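Local coordinates for protein fructosyl amine: oxygen oxidoreductase (Aspergillus fumigatus, PDB 3DJE) that oxidatively deglycates fructosyl amino acids as an FAD-dependent fructosamine oxidase (amadoriase), at residues A[69-81]-A[365-377]. Residues are numbered along the deposited sequence; the frame is centred on the assembly and turned at random.
Sequences VNEILAEEAFNGW and RGFKYLPSIGNLI. With FAD (flavin-adenine dinucleotide), chain C; FSA (1-S-(carboxymethyl)-1-thio-beta-D-fructopyranose), chain D.
Trp81 meets the turn 367-371 with both a ring face and a ring edge. Over one face of the indole lies CG of Pro371, 3.4 Å from the centroid of the five-membered ring and 16° off its normal, a close CH-pi contact; at the edge, near the ring plane, NE1 donates a hydrogen bond to Lys368 O (2.8 Å). CG of Trp81 stands anti to its own carbonyl carbon (chi1 -66°), which carries the ring across to the turn, where CZ2 also touches CE2 of Phe367. Just before it on helix 64-83, Gly80 lets the helix backbone come close, its CA 3.7 Å from Pro371 CB; one turn back from Trp81, the methyl of Ala77 lies against Lys368 O and CD1 of Tyr369. The tyrosine ring turns its edge to the helix backbone at Leu73 and Ala74. Its hydroxyl donates to a water that in turn donates to both O and OD1 of Asn70. At this end the Arg365 guanidinium grips Asn70 OD1 end-on: NH2 (3.0 Å) and NH1 (3.2 Å) both reach the one oxygen from the same face of the amide, whose plane is turned 46° from the guanidinium. Arg343 O and Glu344 also bind NH2, and Asn70 ND2 is held by Glu66 O and Glu344. A second water joins Leu73 O to Ser372 OG. Beyond it, CD2 of Leu73 packs on CD2 of Leu376. The same turn presents the amides of Gly366, Phe367 and Lys368 to FAD O3', N1 and O2, while Lys368 NZ, also bonded to Arg365 O, donates to both flavin O2 and FSA OAB (2.6 Å). This cluster of donors at N1 and O2 would be expected to stabilise negative charge on the N1-C2=O2 edge of a reduced flavin.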
loop_
_atom_site.group_PDB
_atom_site.type_symbol
_atom_site.label_atom_id
_atom_site.label_comp_id
_atom_site.label_asym_id
_atom_site.label_seq_id
_atom_site.Cartn_x
_atom_site.Cartn_y
_atom_site.Cartn_z
ATOM N N VAL A 69 -19.438 -1.555 -2.144
ATOM C CA VAL A 69 -18.410 -2.338 -2.822
ATOM C C VAL A 69 -17.171 -2.463 -1.935
ATOM O O VAL A 69 -16.621 -3.549 -1.781
ATOM C CB VAL A 69 -18.054 -1.746 -4.203
ATOM C CG1 VAL A 69 -16.770 -2.384 -4.753
ATOM C CG2 VAL A 69 -19.226 -1.939 -5.177
ATOM N N ASN A 70 -16.740 -1.357 -1.333
ATOM C CA ASN A 70 -15.546 -1.403 -0.488
ATOM C C ASN A 70 -15.727 -2.292 0.740
ATOM O O ASN A 70 -14.784 -2.961 1.178
ATOM C CB ASN A 70 -15.065 0.005 -0.155
ATOM C CG ASN A 70 -14.233 0.588 -1.284
ATOM O OD1 ASN A 70 -13.023 0.351 -1.355
ATOM N ND2 ASN A 70 -14.882 1.297 -2.204
ATOM N N GLU A 71 -16.950 -2.344 1.261
ATOM C CA GLU A 71 -17.270 -3.254 2.371
ATOM C C GLU A 71 -17.120 -4.724 1.978
ATOM O O GLU A 71 -16.604 -5.535 2.768
ATOM C CB GLU A 71 -18.689 -2.994 2.881
ATOM C CG GLU A 71 -18.791 -1.752 3.753
ATOM C CD GLU A 71 -20.207 -1.480 4.247
ATOM O OE1 GLU A 71 -21.187 -1.869 3.564
ATOM O OE2 GLU A 71 -20.331 -0.863 5.319
ATOM N N ILE A 72 -17.577 -5.057 0.775
ATOM C CA ILE A 72 -17.482 -6.411 0.240
ATOM C C ILE A 72 -16.010 -6.821 0.143
ATOM O O ILE A 72 -15.630 -7.893 0.612
ATOM C CB ILE A 72 -18.169 -6.530 -1.133
ATOM C CG1 ILE A 72 -19.682 -6.366 -0.971
ATOM C CG2 ILE A 72 -17.840 -7.876 -1.813
ATOM C CD1 ILE A 72 -20.444 -6.285 -2.298
ATOM N N LEU A 73 -15.190 -5.935 -0.421
ATOM C CA LEU A 73 -13.776 -6.260 -0.633
ATOM C C LEU A 73 -13.017 -6.302 0.690
ATOM O O LEU A 73 -12.127 -7.142 0.877
ATOM C CB LEU A 73 -13.124 -5.270 -1.607
ATOM C CG LEU A 73 -13.712 -5.251 -3.024
ATOM C CD1 LEU A 73 -12.900 -4.318 -3.919
ATOM C CD2 LEU A 73 -13.802 -6.657 -3.643
ATOM N N ALA A 74 -13.371 -5.407 1.613
ATOM C CA ALA A 74 -12.729 -5.384 2.932
ATOM C C ALA A 74 -13.088 -6.623 3.745
ATOM O O ALA A 74 -12.226 -7.176 4.422
ATOM C CB ALA A 74 -13.088 -4.130 3.701
ATOM N N GLU A 75 -14.351 -7.051 3.680
ATOM C CA GLU A 75 -14.763 -8.253 4.416
ATOM C C GLU A 75 -13.964 -9.478 3.940
ATOM O O GLU A 75 -13.506 -10.278 4.767
ATOM C CB GLU A 75 -16.276 -8.471 4.322
ATOM C CG GLU A 75 -16.852 -9.329 5.451
ATOM C CD GLU A 75 -16.854 -10.813 5.131
ATOM O OE1 GLU A 75 -16.554 -11.181 3.968
ATOM O OE2 GLU A 75 -17.168 -11.621 6.042
ATOM N N GLU A 76 -13.761 -9.592 2.626
ATOM C CA GLU A 76 -12.977 -10.701 2.063
ATOM C C GLU A 76 -11.538 -10.671 2.560
ATOM O O GLU A 76 -10.946 -11.726 2.851
ATOM C CB GLU A 76 -13.011 -10.691 0.531
ATOM C CG GLU A 76 -14.359 -11.118 -0.038
ATOM C CD GLU A 76 -14.547 -10.820 -1.523
ATOM O OE1 GLU A 76 -13.808 -9.975 -2.095
ATOM O OE2 GLU A 76 -15.472 -11.424 -2.119
ATOM N N ALA A 77 -10.973 -9.469 2.660
ATOM C CA ALA A 77 -9.597 -9.330 3.130
ATOM C C ALA A 77 -9.498 -9.712 4.597
ATOM O O ALA A 77 -8.600 -10.451 4.977
ATOM C CB ALA A 77 -9.085 -7.892 2.911
ATOM N N PHE A 78 -10.432 -9.211 5.412
ATOM C CA PHE A 78 -10.423 -9.518 6.842
ATOM C C PHE A 78 -10.627 -10.992 7.112
ATOM O O PHE A 78 -9.994 -11.553 8.019
ATOM C CB PHE A 78 -11.469 -8.705 7.597
ATOM C CG PHE A 78 -10.906 -7.520 8.318
ATOM C CD1 PHE A 78 -10.969 -6.254 7.744
ATOM C CD2 PHE A 78 -10.316 -7.670 9.578
ATOM C CE1 PHE A 78 -10.463 -5.139 8.414
ATOM C CE2 PHE A 78 -9.808 -6.560 10.275
ATOM C CZ PHE A 78 -9.875 -5.295 9.687
ATOM N N ASN A 79 -11.518 -11.616 6.344
ATOM C CA ASN A 79 -11.694 -13.056 6.410
ATOM C C ASN A 79 -10.341 -13.747 6.275
ATOM O O ASN A 79 -10.021 -14.630 7.064
ATOM C CB ASN A 79 -12.643 -13.549 5.322
ATOM C CG ASN A 79 -14.104 -13.235 5.624
ATOM O OD1 ASN A 79 -14.473 -12.928 6.760
ATOM N ND2 ASN A 79 -14.944 -13.312 4.595
ATOM N N GLY A 80 -9.544 -13.309 5.297
ATOM C CA GLY A 80 -8.229 -13.895 5.056
ATOM C C GLY A 80 -7.326 -13.755 6.267
ATOM O O GLY A 80 -6.721 -14.726 6.705
ATOM N N TRP A 81 -7.221 -12.542 6.810
ATOM C CA TRP A 81 -6.363 -12.311 7.969
ATOM C C TRP A 81 -6.814 -13.095 9.208
ATOM O O TRP A 81 -5.990 -13.490 10.023
ATOM C CB TRP A 81 -6.287 -10.829 8.314
ATOM C CG TRP A 81 -5.590 -9.991 7.260
ATOM C CD1 TRP A 81 -6.165 -9.044 6.454
ATOM C CD2 TRP A 81 -4.201 -10.034 6.906
ATOM N NE1 TRP A 81 -5.213 -8.479 5.624
ATOM C CE2 TRP A 81 -3.997 -9.068 5.884
ATOM C CE3 TRP A 81 -3.107 -10.788 7.360
ATOM C CZ2 TRP A 81 -2.733 -8.853 5.299
ATOM C CZ3 TRP A 81 -1.870 -10.591 6.781
ATOM C CH2 TRP A 81 -1.684 -9.619 5.765
ATOM N N ARG A 365 -3.737 2.289 -0.440
ATOM C CA ARG A 365 -4.527 1.622 0.594
ATOM C C ARG A 365 -4.700 0.138 0.288
ATOM O O ARG A 365 -5.619 -0.488 0.787
ATOM C CB ARG A 365 -5.881 2.319 0.752
ATOM C CG ARG A 365 -6.806 2.182 -0.448
ATOM C CD ARG A 365 -7.993 3.121 -0.309
ATOM N NE ARG A 365 -8.952 2.977 -1.402
ATOM C CZ ARG A 365 -9.971 2.117 -1.407
ATOM N NH1 ARG A 365 -10.171 1.306 -0.366
ATOM N NH2 ARG A 365 -10.798 2.067 -2.451
ATOM N N GLY A 366 -3.791 -0.430 -0.506
ATOM C CA GLY A 366 -3.997 -1.780 -1.001
ATOM C C GLY A 366 -3.362 -2.919 -0.219
ATOM O O GLY A 366 -3.602 -4.083 -0.559
ATOM N N PHE A 367 -2.540 -2.640 0.798
ATOM C CA PHE A 367 -1.840 -3.769 1.400
ATOM C C PHE A 367 -2.788 -4.741 2.079
ATOM O O PHE A 367 -2.619 -5.969 1.982
ATOM C CB PHE A 367 -0.723 -3.422 2.381
ATOM C CG PHE A 367 -0.005 -4.666 2.848
ATOM C CD1 PHE A 367 0.942 -5.273 2.020
ATOM C CD2 PHE A 367 -0.392 -5.316 4.017
ATOM C CE1 PHE A 367 1.555 -6.497 2.391
ATOM C CE2 PHE A 367 0.218 -6.527 4.401
ATOM C CZ PHE A 367 1.179 -7.118 3.578
ATOM N N LYS A 368 -3.761 -4.179 2.773
ATOM C CA LYS A 368 -4.650 -4.998 3.592
ATOM C C LYS A 368 -5.388 -6.057 2.774
ATOM O O LYS A 368 -5.896 -7.015 3.353
ATOM C CB LYS A 368 -5.626 -4.129 4.386
ATOM C CG LYS A 368 -6.604 -3.356 3.541
ATOM C CD LYS A 368 -7.430 -2.373 4.402
ATOM C CE LYS A 368 -6.655 -1.130 4.828
ATOM N NZ LYS A 368 -6.260 -0.253 3.670
ATOM N N TYR A 369 -5.448 -5.884 1.446
ATOM C CA TYR A 369 -6.105 -6.862 0.552
ATOM C C TYR A 369 -5.205 -8.008 0.089
ATOM O O TYR A 369 -5.616 -8.850 -0.733
ATOM C CB TYR A 369 -6.730 -6.140 -0.656
ATOM C CG TYR A 369 -7.644 -5.024 -0.225
ATOM C CD1 TYR A 369 -9.000 -5.257 0.013
ATOM C CD2 TYR A 369 -7.147 -3.737 -0.020
ATOM C CE1 TYR A 369 -9.839 -4.235 0.432
ATOM C CE2 TYR A 369 -7.972 -2.719 0.393
ATOM C CZ TYR A 369 -9.302 -2.961 0.624
ATOM O OH TYR A 369 -10.095 -1.914 1.047
ATOM N N LEU A 370 -3.991 -8.078 0.626
ATOM C CA LEU A 370 -3.083 -9.166 0.263
ATOM C C LEU A 370 -3.741 -10.561 0.283
ATOM O O LEU A 370 -3.545 -11.348 -0.651
ATOM C CB LEU A 370 -1.832 -9.157 1.150
ATOM C CG LEU A 370 -0.846 -10.319 0.926
ATOM C CD1 LEU A 370 -0.272 -10.339 -0.493
ATOM C CD2 LEU A 370 0.288 -10.328 1.956
ATOM N N PRO A 371 -4.472 -10.896 1.351
ATOM C CA PRO A 371 -5.048 -12.259 1.389
ATOM C C PRO A 371 -6.081 -12.577 0.303
ATOM O O PRO A 371 -6.321 -13.763 0.045
ATOM C CB PRO A 371 -5.747 -12.292 2.752
ATOM C CG PRO A 371 -5.040 -11.241 3.569
ATOM C CD PRO A 371 -4.772 -10.144 2.586
ATOM N N SER A 372 -6.673 -11.547 -0.311
ATOM C CA SER A 372 -7.920 -11.709 -1.066
ATOM C C SER A 372 -7.940 -11.112 -2.475
ATOM O O SER A 372 -8.701 -11.571 -3.331
ATOM C CB SER A 372 -9.066 -11.074 -0.277
ATOM O OG SER A 372 -8.756 -9.723 0.057
ATOM N N ILE A 373 -7.148 -10.065 -2.700
ATOM C CA ILE A 373 -7.279 -9.304 -3.941
ATOM C C ILE A 373 -6.958 -10.169 -5.171
ATOM O O ILE A 373 -7.532 -9.965 -6.239
ATOM C CB ILE A 373 -6.440 -7.975 -3.899
ATOM C CG1 ILE A 373 -7.010 -6.923 -4.863
ATOM C CG2 ILE A 373 -4.949 -8.264 -4.174
ATOM C CD1 ILE A 373 -8.383 -6.373 -4.459
ATOM N N GLY A 374 -6.043 -11.128 -5.020
ATOM C CA GLY A 374 -5.733 -12.072 -6.106
ATOM C C GLY A 374 -6.971 -12.778 -6.651
ATOM O O GLY A 374 -7.064 -13.044 -7.854
ATOM N N ASN A 375 -7.933 -13.076 -5.779
ATOM C CA ASN A 375 -9.159 -13.749 -6.227
ATOM C C ASN A 375 -9.940 -12.870 -7.191
ATOM O O ASN A 375 -10.506 -13.355 -8.182
ATOM C CB ASN A 375 -10.036 -14.136 -5.034
ATOM C CG ASN A 375 -9.854 -15.584 -4.625
ATOM O OD1 ASN A 375 -9.457 -16.439 -5.429
ATOM N ND2 ASN A 375 -10.136 -15.870 -3.354
ATOM N N LEU A 376 -9.967 -11.572 -6.892
ATOM C CA LEU A 376 -10.680 -10.611 -7.725
ATOM C C LEU A 376 -9.953 -10.389 -9.065
ATOM O O LEU A 376 -10.577 -10.261 -10.109
ATOM C CB LEU A 376 -10.861 -9.287 -6.979
ATOM C CG LEU A 376 -11.692 -8.219 -7.685
ATOM C CD1 LEU A 376 -13.146 -8.706 -7.960
ATOM C CD2 LEU A 376 -11.675 -6.927 -6.856
ATOM N N ILE A 377 -8.626 -10.390 -9.023
ATOM C CA ILE A 377 -7.828 -10.223 -10.235
ATOM C C ILE A 377 -7.962 -11.465 -11.142
ATOM O O ILE A 377 -8.079 -11.357 -12.378
ATOM C CB ILE A 377 -6.337 -9.913 -9.895
ATOM C CG1 ILE A 377 -6.228 -8.549 -9.167
ATOM C CG2 ILE A 377 -5.471 -9.965 -11.171
ATOM C CD1 ILE A 377 -4.911 -8.324 -8.424
HETATM P PA FAD C . 3.871 -3.080 -4.963
HETATM O O1A FAD C . 3.670 -3.970 -3.815
HETATM O O2A FAD C . 4.695 -1.846 -4.776
HETATM O O5B FAD C . 4.468 -4.014 -6.091
HETATM C C5B FAD C . 4.926 -3.518 -7.352
HETATM C C4B FAD C . 5.953 -4.529 -7.878
HETATM O O4B FAD C . 6.193 -4.095 -9.230
HETATM C C3B FAD C . 7.273 -4.335 -7.095
HETATM O O3B FAD C . 7.664 -5.547 -6.429
HETATM C C2B FAD C . 8.252 -3.952 -8.216
HETATM O O2B FAD C . 9.574 -4.548 -8.029
HETATM C C1B FAD C . 7.514 -4.464 -9.484
HETATM N N9A FAD C . 8.165 -3.845 -10.679
HETATM C C8A FAD C . 8.613 -2.581 -10.833
HETATM N N7A FAD C . 9.187 -2.466 -12.049
HETATM C C5A FAD C . 9.099 -3.659 -12.655
HETATM C C6A FAD C . 9.522 -4.151 -13.895
HETATM N N6A FAD C . 10.182 -3.343 -14.758
HETATM N N1A FAD C . 9.270 -5.438 -14.202
HETATM C C2A FAD C . 8.627 -6.247 -13.351
HETATM N N3A FAD C . 8.214 -5.811 -12.156
HETATM C C4A FAD C . 8.442 -4.526 -11.795
HETATM N N1 FAD C . -1.899 -0.127 2.685
HETATM C C2 FAD C . -2.685 -0.682 3.693
HETATM O O2 FAD C . -3.607 -1.459 3.438
HETATM N N3 FAD C . -2.420 -0.339 5.020
HETATM C C4 FAD C . -1.404 0.547 5.360
HETATM O O4 FAD C . -1.195 0.825 6.548
HETATM C C4X FAD C . -0.633 1.113 4.333
HETATM N N5 FAD C . 0.383 2.017 4.637
HETATM C C5X FAD C . 1.252 2.432 3.631
HETATM C C6 FAD C . 2.381 3.163 3.987
HETATM C C7 FAD C . 3.294 3.554 3.016
HETATM C C7M FAD C . 4.509 4.380 3.465
HETATM C C8 FAD C . 3.099 3.194 1.684
HETATM C C8M FAD C . 4.158 3.565 0.619
HETATM C C9 FAD C . 1.968 2.442 1.334
HETATM C C9A FAD C . 1.044 2.046 2.308
HETATM N N10 FAD C . -0.108 1.302 1.986
HETATM C C10 FAD C . -0.890 0.766 3.009
HETATM C "C1'" FAD C . -0.481 1.071 0.583
HETATM C "C2'" FAD C . 0.035 -0.294 0.125
HETATM O "O2'" FAD C . 1.377 -0.502 0.620
HETATM C "C3'" FAD C . 0.012 -0.353 -1.399
HETATM O "O3'" FAD C . -1.264 0.128 -1.871
HETATM C "C4'" FAD C . 0.193 -1.781 -1.926
HETATM O "O4'" FAD C . 1.259 -2.460 -1.263
HETATM C "C5'" FAD C . 0.496 -1.717 -3.428
HETATM O "O5'" FAD C . 0.613 -3.050 -3.953
HETATM P P FAD C . 1.007 -3.276 -5.491
HETATM O O1P FAD C . 0.076 -2.486 -6.351
HETATM O O2P FAD C . 1.128 -4.738 -5.661
HETATM O O3P FAD C . 2.475 -2.638 -5.636
HETATM O OAB FSA D . -5.246 1.922 4.584
HETATM C CAL FSA D . -4.937 2.253 5.748
HETATM O OAA FSA D . -5.655 1.961 6.739
HETATM C CAH FSA D . -3.679 3.054 6.020
HETATM S SAK FSA D . -2.859 3.549 4.538
HETATM C C1 FSA D . -1.585 4.475 5.349
HETATM C C2 FSA D . -0.958 5.500 4.394
HETATM O O2 FSA D . 0.332 5.895 4.889
HETATM C C3 FSA D . -1.844 6.742 4.254
HETATM O O3 FSA D . -1.917 7.440 5.506
HETATM C C4 FSA D . -1.369 7.665 3.127
HETATM O O4 FSA D . -2.339 8.704 2.916
HETATM C C5 FSA D . -1.179 6.905 1.810
HETATM O O5 FSA D . -2.438 6.504 1.262
HETATM C C6 FSA D . -0.288 5.695 2.048
HETATM O O6 FSA D . -0.850 4.881 3.093
HETATM O O HOH W 1 -12.357 -1.898 -0.098
HETATM O O HOH W 2 -10.585 -8.292 -1.205
HETATM O O HOH W 3 -11.196 -10.174 -3.271
#